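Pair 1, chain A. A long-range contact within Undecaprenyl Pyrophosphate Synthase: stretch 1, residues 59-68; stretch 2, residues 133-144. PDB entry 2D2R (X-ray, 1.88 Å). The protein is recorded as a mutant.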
# COMPACT_ATOMS: atom_id res chain seq x y z
N LYS A 59 -22.06 -13.54 -1.63
CA LYS A 59 -21.05 -14.46 -1.10
C LYS A 59 -19.67 -13.81 -0.96
O LYS A 59 -18.66 -14.39 -1.33
CB LYS A 59 -20.93 -15.71 -2.00
CG LYS A 59 -20.95 -17.06 -1.25
CD LYS A 59 -20.63 -18.24 -2.21
CE LYS A 59 -21.33 -19.55 -1.80
NZ LYS A 59 -21.14 -19.91 -0.36
N LEU A 60 -19.64 -12.58 -0.46
CA LEU A 60 -18.37 -11.89 -0.24
C LEU A 60 -18.10 -12.31 1.19
O LEU A 60 -19.03 -12.44 1.97
CB LEU A 60 -18.56 -10.37 -0.29
CG LEU A 60 -17.30 -9.51 -0.45
CD1 LEU A 60 -17.12 -9.17 -1.94
CD2 LEU A 60 -17.43 -8.22 0.37
N GLU A 61 -16.86 -12.55 1.56
CA GLU A 61 -16.68 -12.93 2.94
C GLU A 61 -16.36 -11.71 3.84
O GLU A 61 -16.63 -11.74 5.05
CB GLU A 61 -15.58 -14.00 3.06
CG GLU A 61 -15.88 -15.31 2.40
CD GLU A 61 -14.67 -16.26 2.39
OE1 GLU A 61 -13.68 -16.02 3.17
OE2 GLU A 61 -14.69 -17.25 1.61
N CYS A 62 -15.83 -10.63 3.24
CA CYS A 62 -15.44 -9.46 4.03
C CYS A 62 -15.42 -8.18 3.19
O CYS A 62 -14.98 -8.19 2.05
CB CYS A 62 -14.04 -9.69 4.64
SG CYS A 62 -13.61 -8.55 5.91
N LEU A 63 -15.90 -7.09 3.76
CA LEU A 63 -15.94 -5.81 3.08
C LEU A 63 -15.43 -4.83 4.13
O LEU A 63 -16.00 -4.76 5.23
CB LEU A 63 -17.39 -5.47 2.70
CG LEU A 63 -17.62 -4.11 2.02
CD1 LEU A 63 -16.93 -4.16 0.63
CD2 LEU A 63 -19.14 -3.78 1.86
N THR A 64 -14.36 -4.10 3.82
CA THR A 64 -13.82 -3.14 4.76
C THR A 64 -13.94 -1.76 4.09
O THR A 64 -13.49 -1.58 2.96
CB THR A 64 -12.36 -3.45 5.05
OG1 THR A 64 -12.26 -4.75 5.62
CG2 THR A 64 -11.82 -2.45 6.04
N LEU A 65 -14.51 -0.79 4.81
CA LEU A 65 -14.76 0.55 4.28
C LEU A 65 -14.01 1.60 5.07
O LEU A 65 -14.00 1.59 6.32
CB LEU A 65 -16.30 0.82 4.30
CG LEU A 65 -17.14 -0.12 3.43
CD1 LEU A 65 -18.61 0.15 3.63
CD2 LEU A 65 -16.82 0.08 1.93
N TYR A 66 -13.36 2.51 4.36
CA TYR A 66 -12.58 3.49 5.07
C TYR A 66 -13.51 4.61 5.51
O TYR A 66 -13.70 5.61 4.80
CB TYR A 66 -11.45 3.96 4.17
CG TYR A 66 -10.33 4.70 4.84
CD1 TYR A 66 -10.24 4.78 6.23
CD2 TYR A 66 -9.37 5.32 4.08
CE1 TYR A 66 -9.20 5.46 6.84
CE2 TYR A 66 -8.32 6.02 4.67
CZ TYR A 66 -8.23 6.08 6.05
OH TYR A 66 -7.15 6.72 6.62
N ALA A 67 -14.12 4.42 6.69
CA ALA A 67 -15.09 5.38 7.25
C ALA A 67 -14.45 6.72 7.45
O ALA A 67 -14.95 7.73 6.95
CB ALA A 67 -15.65 4.88 8.56
N PHE A 68 -13.34 6.72 8.19
CA PHE A 68 -12.56 7.92 8.44
C PHE A 68 -11.23 7.68 9.18
O PHE A 68 -11.08 6.67 9.91
CB PHE A 68 -13.43 8.97 9.15
CG PHE A 68 -13.24 9.06 10.63
CD1 PHE A 68 -12.16 9.79 11.17
CD2 PHE A 68 -14.18 8.52 11.50
CE1 PHE A 68 -12.05 9.99 12.57
CE2 PHE A 68 -14.08 8.71 12.89
CZ PHE A 68 -13.01 9.45 13.42
N LYS A 133 -21.11 -15.68 10.72
CA LYS A 133 -19.78 -16.08 10.28
C LYS A 133 -19.54 -16.08 8.77
O LYS A 133 -18.40 -16.17 8.33
CB LYS A 133 -19.44 -17.45 10.88
CG LYS A 133 -20.64 -18.37 11.01
CD LYS A 133 -20.31 -19.49 12.00
CE LYS A 133 -21.51 -20.38 12.28
NZ LYS A 133 -22.69 -19.61 12.78
N ASP A 134 -20.59 -15.94 7.97
CA ASP A 134 -20.40 -15.92 6.53
C ASP A 134 -19.82 -14.61 5.98
O ASP A 134 -18.76 -14.63 5.35
CB ASP A 134 -21.70 -16.27 5.83
CG ASP A 134 -22.24 -17.64 6.24
OD1 ASP A 134 -21.45 -18.62 6.21
OD2 ASP A 134 -23.45 -17.72 6.60
N PHE A 135 -20.50 -13.49 6.24
CA PHE A 135 -20.08 -12.18 5.75
C PHE A 135 -19.81 -11.20 6.88
O PHE A 135 -20.58 -11.16 7.85
CB PHE A 135 -21.18 -11.60 4.83
CG PHE A 135 -20.95 -10.17 4.36
CD1 PHE A 135 -20.01 -9.88 3.36
CD2 PHE A 135 -21.73 -9.12 4.86
CE1 PHE A 135 -19.87 -8.56 2.86
CE2 PHE A 135 -21.61 -7.82 4.38
CZ PHE A 135 -20.67 -7.54 3.37
N THR A 136 -18.72 -10.44 6.75
CA THR A 136 -18.36 -9.43 7.73
C THR A 136 -18.18 -8.05 7.08
O THR A 136 -17.63 -7.93 5.96
CB THR A 136 -17.02 -9.72 8.43
OG1 THR A 136 -17.08 -10.96 9.15
CG2 THR A 136 -16.68 -8.57 9.40
N GLN A 137 -18.67 -7.02 7.76
CA GLN A 137 -18.50 -5.65 7.27
C GLN A 137 -17.61 -5.04 8.34
O GLN A 137 -17.94 -5.11 9.52
CB GLN A 137 -19.81 -4.86 7.18
CG GLN A 137 -19.61 -3.45 6.62
CD GLN A 137 -20.50 -2.38 7.24
OE1 GLN A 137 -20.45 -2.12 8.45
NE2 GLN A 137 -21.33 -1.77 6.41
N VAL A 138 -16.49 -4.47 7.91
CA VAL A 138 -15.55 -3.84 8.79
C VAL A 138 -15.55 -2.35 8.50
O VAL A 138 -15.49 -1.95 7.33
CB VAL A 138 -14.11 -4.39 8.57
CG1 VAL A 138 -13.16 -3.84 9.64
CG2 VAL A 138 -14.13 -5.94 8.56
N LEU A 139 -15.68 -1.53 9.56
CA LEU A 139 -15.61 -0.08 9.37
C LEU A 139 -14.33 0.42 10.02
O LEU A 139 -14.03 0.14 11.20
CB LEU A 139 -16.83 0.69 9.94
CG LEU A 139 -18.22 0.50 9.26
CD1 LEU A 139 -19.27 1.49 9.91
CD2 LEU A 139 -18.15 0.72 7.78
N ALA A 140 -13.56 1.14 9.21
CA ALA A 140 -12.33 1.74 9.67
C ALA A 140 -12.71 3.08 10.29
O ALA A 140 -13.14 3.97 9.59
CB ALA A 140 -11.39 1.97 8.47
N LEU A 141 -12.54 3.19 11.60
CA LEU A 141 -12.89 4.38 12.34
C LEU A 141 -11.72 4.97 13.06
O LEU A 141 -11.09 4.32 13.89
CB LEU A 141 -14.00 4.02 13.34
CG LEU A 141 -15.25 3.44 12.68
CD1 LEU A 141 -16.14 2.76 13.76
CD2 LEU A 141 -16.05 4.57 11.97
N ASN A 142 -11.43 6.24 12.78
CA ASN A 142 -10.25 6.90 13.36
C ASN A 142 -9.09 5.94 13.04
O ASN A 142 -8.25 5.64 13.88
CB ASN A 142 -10.35 7.06 14.88
CG ASN A 142 -9.24 7.83 15.46
OD1 ASN A 142 -8.66 8.73 14.80
ND2 ASN A 142 -8.88 7.53 16.71
N TYR A 143 -9.09 5.48 11.80
CA TYR A 143 -8.10 4.50 11.34
C TYR A 143 -6.93 5.02 10.52
O TYR A 143 -7.11 5.86 9.63
CB TYR A 143 -8.81 3.44 10.47
CG TYR A 143 -7.86 2.39 9.95
CD1 TYR A 143 -7.57 1.23 10.69
CD2 TYR A 143 -7.16 2.60 8.75
CE1 TYR A 143 -6.57 0.29 10.24
CE2 TYR A 143 -6.17 1.69 8.31
CZ TYR A 143 -5.88 0.55 9.03
OH TYR A 143 -4.86 -0.31 8.56
N GLY A 144 -5.75 4.46 10.80
CA GLY A 144 -4.57 4.81 10.03
C GLY A 144 -3.71 3.57 10.06
O GLY A 144 -3.55 2.99 11.11

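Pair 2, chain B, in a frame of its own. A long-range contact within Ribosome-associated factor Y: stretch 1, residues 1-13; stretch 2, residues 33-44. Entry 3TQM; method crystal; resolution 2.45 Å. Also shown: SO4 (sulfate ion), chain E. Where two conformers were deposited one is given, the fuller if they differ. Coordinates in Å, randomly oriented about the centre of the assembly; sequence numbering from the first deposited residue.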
# COMPACT_ATOMS: atom_id res chain seq x y z
N MSE B 1 3.79 8.43 -10.87
CA MSE B 1 2.97 7.42 -10.23
C MSE B 1 1.64 8.00 -9.75
O MSE B 1 1.60 9.08 -9.17
CB MSE B 1 3.71 6.78 -9.05
CG MSE B 1 2.90 5.70 -8.35
SE MSE B 1 3.90 4.78 -6.95
CE MSE B 1 4.33 6.30 -5.81
N HIS B 2 0.56 7.27 -10.00
CA HIS B 2 -0.76 7.71 -9.58
C HIS B 2 -1.25 6.93 -8.37
O HIS B 2 -1.35 5.70 -8.40
CB HIS B 2 -1.76 7.59 -10.73
CG HIS B 2 -3.10 8.18 -10.43
ND1 HIS B 2 -3.26 9.48 -9.99
CD2 HIS B 2 -4.35 7.65 -10.49
CE1 HIS B 2 -4.54 9.73 -9.81
NE2 HIS B 2 -5.23 8.63 -10.10
N ILE B 3 -1.56 7.65 -7.29
CA ILE B 3 -2.00 7.04 -6.04
C ILE B 3 -3.42 7.45 -5.68
O ILE B 3 -3.72 8.64 -5.54
CB ILE B 3 -1.06 7.41 -4.88
CG1 ILE B 3 0.34 6.84 -5.12
CG2 ILE B 3 -1.62 6.91 -3.56
CD1 ILE B 3 1.32 7.19 -4.03
N GLN B 4 -4.29 6.46 -5.52
CA GLN B 4 -5.65 6.71 -5.06
C GLN B 4 -5.88 6.04 -3.71
O GLN B 4 -5.52 4.88 -3.52
CB GLN B 4 -6.68 6.22 -6.08
CG GLN B 4 -8.12 6.49 -5.69
CD GLN B 4 -9.12 5.91 -6.67
OE1 GLN B 4 -8.74 5.39 -7.72
NE2 GLN B 4 -10.40 6.00 -6.34
N MSE B 5 -6.48 6.78 -2.78
CA MSE B 5 -6.73 6.25 -1.44
C MSE B 5 -8.21 6.31 -1.06
O MSE B 5 -8.85 7.35 -1.20
CB MSE B 5 -5.90 7.00 -0.39
CG MSE B 5 -4.41 6.99 -0.66
SE MSE B 5 -3.40 7.54 0.91
CE MSE B 5 -1.64 7.73 0.09
N THR B 6 -8.74 5.20 -0.58
CA THR B 6 -10.13 5.13 -0.18
C THR B 6 -10.27 4.64 1.26
O THR B 6 -9.73 3.59 1.62
CB THR B 6 -10.93 4.19 -1.10
OG1 THR B 6 -10.79 4.62 -2.47
CG2 THR B 6 -12.40 4.19 -0.71
N GLY B 7 -10.98 5.40 2.08
CA GLY B 7 -11.29 4.98 3.43
C GLY B 7 -12.66 4.32 3.45
O GLY B 7 -13.67 4.96 3.17
N GLN B 8 -12.69 3.04 3.77
CA GLN B 8 -13.95 2.32 3.84
C GLN B 8 -14.43 2.23 5.29
O GLN B 8 -14.00 1.36 6.05
CB GLN B 8 -13.82 0.92 3.24
CG GLN B 8 -15.15 0.21 3.09
CD GLN B 8 -14.99 -1.29 3.02
OE1 GLN B 8 -14.00 -1.85 3.48
NE2 GLN B 8 -15.99 -1.96 2.44
N GLY B 9 -15.32 3.14 5.66
CA GLY B 9 -15.83 3.21 7.01
C GLY B 9 -14.88 3.97 7.90
O GLY B 9 -15.04 4.00 9.13
N VAL B 10 -13.87 4.59 7.29
CA VAL B 10 -12.87 5.35 8.02
C VAL B 10 -12.42 6.59 7.26
O VAL B 10 -12.29 6.57 6.03
CB VAL B 10 -11.64 4.48 8.34
CG1 VAL B 10 -11.93 3.58 9.53
CG2 VAL B 10 -11.23 3.66 7.13
N ASP B 11 -12.19 7.67 7.99
CA ASP B 11 -11.68 8.90 7.41
C ASP B 11 -10.16 8.90 7.46
O ASP B 11 -9.57 8.88 8.54
CB ASP B 11 -12.22 10.12 8.17
CG ASP B 11 -13.69 10.35 7.94
OD1 ASP B 11 -14.36 9.46 7.37
OD2 ASP B 11 -14.19 11.43 8.33
N ILE B 12 -9.54 8.91 6.29
CA ILE B 12 -8.09 8.97 6.20
C ILE B 12 -7.59 10.33 6.65
O ILE B 12 -7.81 11.34 5.98
CB ILE B 12 -7.62 8.72 4.76
CG1 ILE B 12 -8.20 7.40 4.24
CG2 ILE B 12 -6.10 8.73 4.69
CD1 ILE B 12 -7.98 7.17 2.75
N SER B 13 -6.92 10.37 7.80
CA SER B 13 -6.38 11.62 8.31
C SER B 13 -5.31 12.15 7.36
O SER B 13 -4.70 11.38 6.63
CB SER B 13 -5.81 11.44 9.72
OG SER B 13 -4.63 10.64 9.69
N GLU B 33 8.12 1.62 -12.60
CA GLU B 33 7.36 0.83 -13.56
C GLU B 33 5.90 0.74 -13.14
O GLU B 33 5.06 0.24 -13.88
CB GLU B 33 7.97 -0.56 -13.71
CG GLU B 33 9.42 -0.52 -14.14
CD GLU B 33 9.99 -1.91 -14.37
OE1 GLU B 33 9.21 -2.83 -14.67
OE2 GLU B 33 11.22 -2.06 -14.24
N ILE B 34 5.62 1.24 -11.94
CA ILE B 34 4.26 1.27 -11.42
C ILE B 34 3.46 2.41 -12.03
O ILE B 34 3.90 3.56 -12.05
CB ILE B 34 4.26 1.45 -9.89
CG1 ILE B 34 4.97 0.28 -9.22
CG2 ILE B 34 2.84 1.58 -9.38
CD1 ILE B 34 5.07 0.42 -7.71
N SER B 35 2.26 2.09 -12.52
CA SER B 35 1.39 3.10 -13.12
C SER B 35 0.33 3.57 -12.13
O SER B 35 0.17 4.77 -11.91
CB SER B 35 0.73 2.55 -14.38
OG SER B 35 -0.10 1.44 -14.08
N ASN B 36 -0.39 2.62 -11.54
CA ASN B 36 -1.46 2.93 -10.59
C ASN B 36 -1.35 2.19 -9.27
O ASN B 36 -1.10 0.98 -9.23
CB ASN B 36 -2.83 2.64 -11.21
CG ASN B 36 -3.17 3.58 -12.34
OD1 ASN B 36 -3.55 4.73 -12.11
ND2 ASN B 36 -3.07 3.08 -13.57
N ILE B 37 -1.57 2.91 -8.18
CA ILE B 37 -1.67 2.31 -6.86
C ILE B 37 -2.97 2.74 -6.22
O ILE B 37 -3.21 3.93 -6.02
CB ILE B 37 -0.53 2.74 -5.94
CG1 ILE B 37 0.83 2.36 -6.55
CG2 ILE B 37 -0.69 2.12 -4.56
CD1 ILE B 37 1.97 2.48 -5.57
N HIS B 38 -3.83 1.77 -5.91
CA HIS B 38 -5.06 2.07 -5.19
C HIS B 38 -5.01 1.46 -3.80
O HIS B 38 -4.93 0.24 -3.65
CB HIS B 38 -6.29 1.59 -5.96
CG HIS B 38 -7.58 2.15 -5.45
ND1 HIS B 38 -8.76 2.08 -6.16
CD2 HIS B 38 -7.87 2.79 -4.29
CE1 HIS B 38 -9.72 2.65 -5.47
NE2 HIS B 38 -9.22 3.09 -4.33
N ILE B 39 -5.05 2.32 -2.79
CA ILE B 39 -4.97 1.90 -1.39
C ILE B 39 -6.32 2.02 -0.71
O ILE B 39 -7.05 2.99 -0.90
CB ILE B 39 -3.94 2.74 -0.61
CG1 ILE B 39 -2.56 2.58 -1.23
CG2 ILE B 39 -3.91 2.34 0.85
CD1 ILE B 39 -1.50 3.36 -0.51
N ILE B 40 -6.65 1.02 0.10
CA ILE B 40 -7.92 1.01 0.82
C ILE B 40 -7.71 0.77 2.31
O ILE B 40 -7.25 -0.30 2.72
CB ILE B 40 -8.88 -0.04 0.24
CG1 ILE B 40 -9.16 0.25 -1.23
CG2 ILE B 40 -10.17 -0.07 1.04
CD1 ILE B 40 -10.22 -0.63 -1.84
N PHE B 41 -8.05 1.77 3.11
CA PHE B 41 -7.97 1.67 4.56
C PHE B 41 -9.31 1.18 5.11
O PHE B 41 -10.37 1.53 4.60
CB PHE B 41 -7.64 3.02 5.18
CG PHE B 41 -6.32 3.58 4.75
CD1 PHE B 41 -6.20 4.30 3.57
CD2 PHE B 41 -5.19 3.41 5.53
CE1 PHE B 41 -4.98 4.82 3.17
CE2 PHE B 41 -3.97 3.92 5.14
CZ PHE B 41 -3.86 4.63 3.96
N HIS B 42 -9.26 0.33 6.12
CA HIS B 42 -10.48 -0.09 6.79
C HIS B 42 -10.18 -0.75 8.12
O HIS B 42 -9.10 -1.29 8.34
CB HIS B 42 -11.34 -0.99 5.90
CG HIS B 42 -10.59 -2.11 5.25
ND1 HIS B 42 -9.65 -1.90 4.26
CD2 HIS B 42 -10.65 -3.45 5.43
CE1 HIS B 42 -9.16 -3.06 3.87
NE2 HIS B 42 -9.76 -4.02 4.57
N ILE B 43 -11.15 -0.69 9.02
CA ILE B 43 -11.01 -1.27 10.35
C ILE B 43 -12.08 -2.32 10.61
O ILE B 43 -13.25 -2.14 10.25
CB ILE B 43 -11.02 -0.19 11.46
CG1 ILE B 43 -12.45 0.19 11.85
CG2 ILE B 43 -10.22 1.03 11.03
CD1 ILE B 43 -12.89 -0.39 13.19
N ASN B 44 -11.67 -3.43 11.21
CA ASN B 44 -12.60 -4.47 11.62
C ASN B 44 -12.42 -4.73 13.11
O ASN B 44 -11.58 -5.53 13.52
CB ASN B 44 -12.40 -5.75 10.81
CG ASN B 44 -13.47 -6.78 11.08
OD1 ASN B 44 -14.02 -6.87 12.18
ND2 ASN B 44 -13.79 -7.58 10.07
S SO4 E . -5.43 9.05 13.12
O1 SO4 E . -4.68 8.78 11.89
O2 SO4 E . -4.74 10.06 13.91
O3 SO4 E . -6.76 9.53 12.76
O4 SO4 E . -5.55 7.82 13.90

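Both pairs are two neighbouring parallel strands from distant parts of one chain. The strand axes approach to 4.6 Å in each. Their N-to-C directions differ by 17° in pair 1 and 16° in pair 2. Fourteen central residues superpose with an RMSD of 0.6 Å over N, CA and C.

The hydrogen-bond ladder follows the same zigzag. In pair 1, A:Leu63 N donates to A:Thr136 O (2.9 Å), and A:Val138 N donates to A:Leu63 O (2.7 Å). The matching residue in pair 2 is B:Gln4. Its N donates to B:Ile37 O (2.8 Å), and its O accepts from B:Ile39 N (2.7 Å). Two residues on, A:Leu65 and B:Thr6 repeat the pattern. A:Leu65 N binds A:Val138 O at 2.9 Å, and B:Thr6 N binds B:Ile39 O at 2.8 Å. The residues between turn their N and O away from the partner strand. Their CA atoms still approach its carbonyls: A:Thr64 CA lies 3.3 Å from A:Val138 O, and B:Met5 CA lies 3.3 Å from B:Ile39 O.

Side chains alternate between the two faces. One face carries A:Cys62, A:Thr64, A:Thr136 and A:Val138 in pair 1. Its counterpart carries B:Ile3, B:Met5, B:Ile37 and B:Ile39. Pair 1 uses small or short side chains here. A:Cys62 SG meets A:Val138 CG2 at 3.8 Å, and A:Thr64 OG1 lies 3.5 Å from A:Val138 CB. Pair 2 uses longer ones. B:Met5 is a selenomethionine, and its CG lies 4.3 Å from B:Ile39 CB. Its SE reaches the edge of the B:Phe41 ring, 3.9 Å from CE1.

Further along this face, the large and small residues change strands. A:Tyr66 matches B:Gly7, and A:Ala140 matches B:Phe41. In pair 1 the aromatic ring comes from the first stretch, and A:Tyr66 CD1 packs 3.8 Å from A:Ala140 CB. In pair 2 it comes from the second. B:Gly7 has no side chain, and an ideal CB there would clash with B:Val10 O. B:Ile12 CD1 approaches B:Phe41 CD1 at 3.5 Å, and B:Val10 CG2 lies 4.1 Å from B:Phe41 CB.

The other face differs in polarity and exposure. A:Leu63 and A:Leu65 are buried and match B:Gln4 and B:Thr6, which are more exposed. A:Leu65 CB packs 3.9 Å from A:Leu139 CD2. At the corresponding positions, B:Thr6 CB and B:Ile40 CG1 are 4.3 Å apart. B:Thr6 also hydrogen-bonds through OG1 to B:His38 NE2 at 2.9 Å. B:Gln4 lies over a face of the same imidazole ring, with CG 4.0 Å from the ring centroid in a CH-pi contact. The residue matching B:His38 is A:Gln137, whose NE2 lies 4.3 Å from A:Leu65 CD1.

A:Phe135 and B:Asn36 also match. The phenyl ring of A:Phe135 reaches A:Leu63, with CZ 3.9 Å from CB. B:Asn36 OD1 instead lies at the edge of the B:His2 ring, 3.4 Å from CD2.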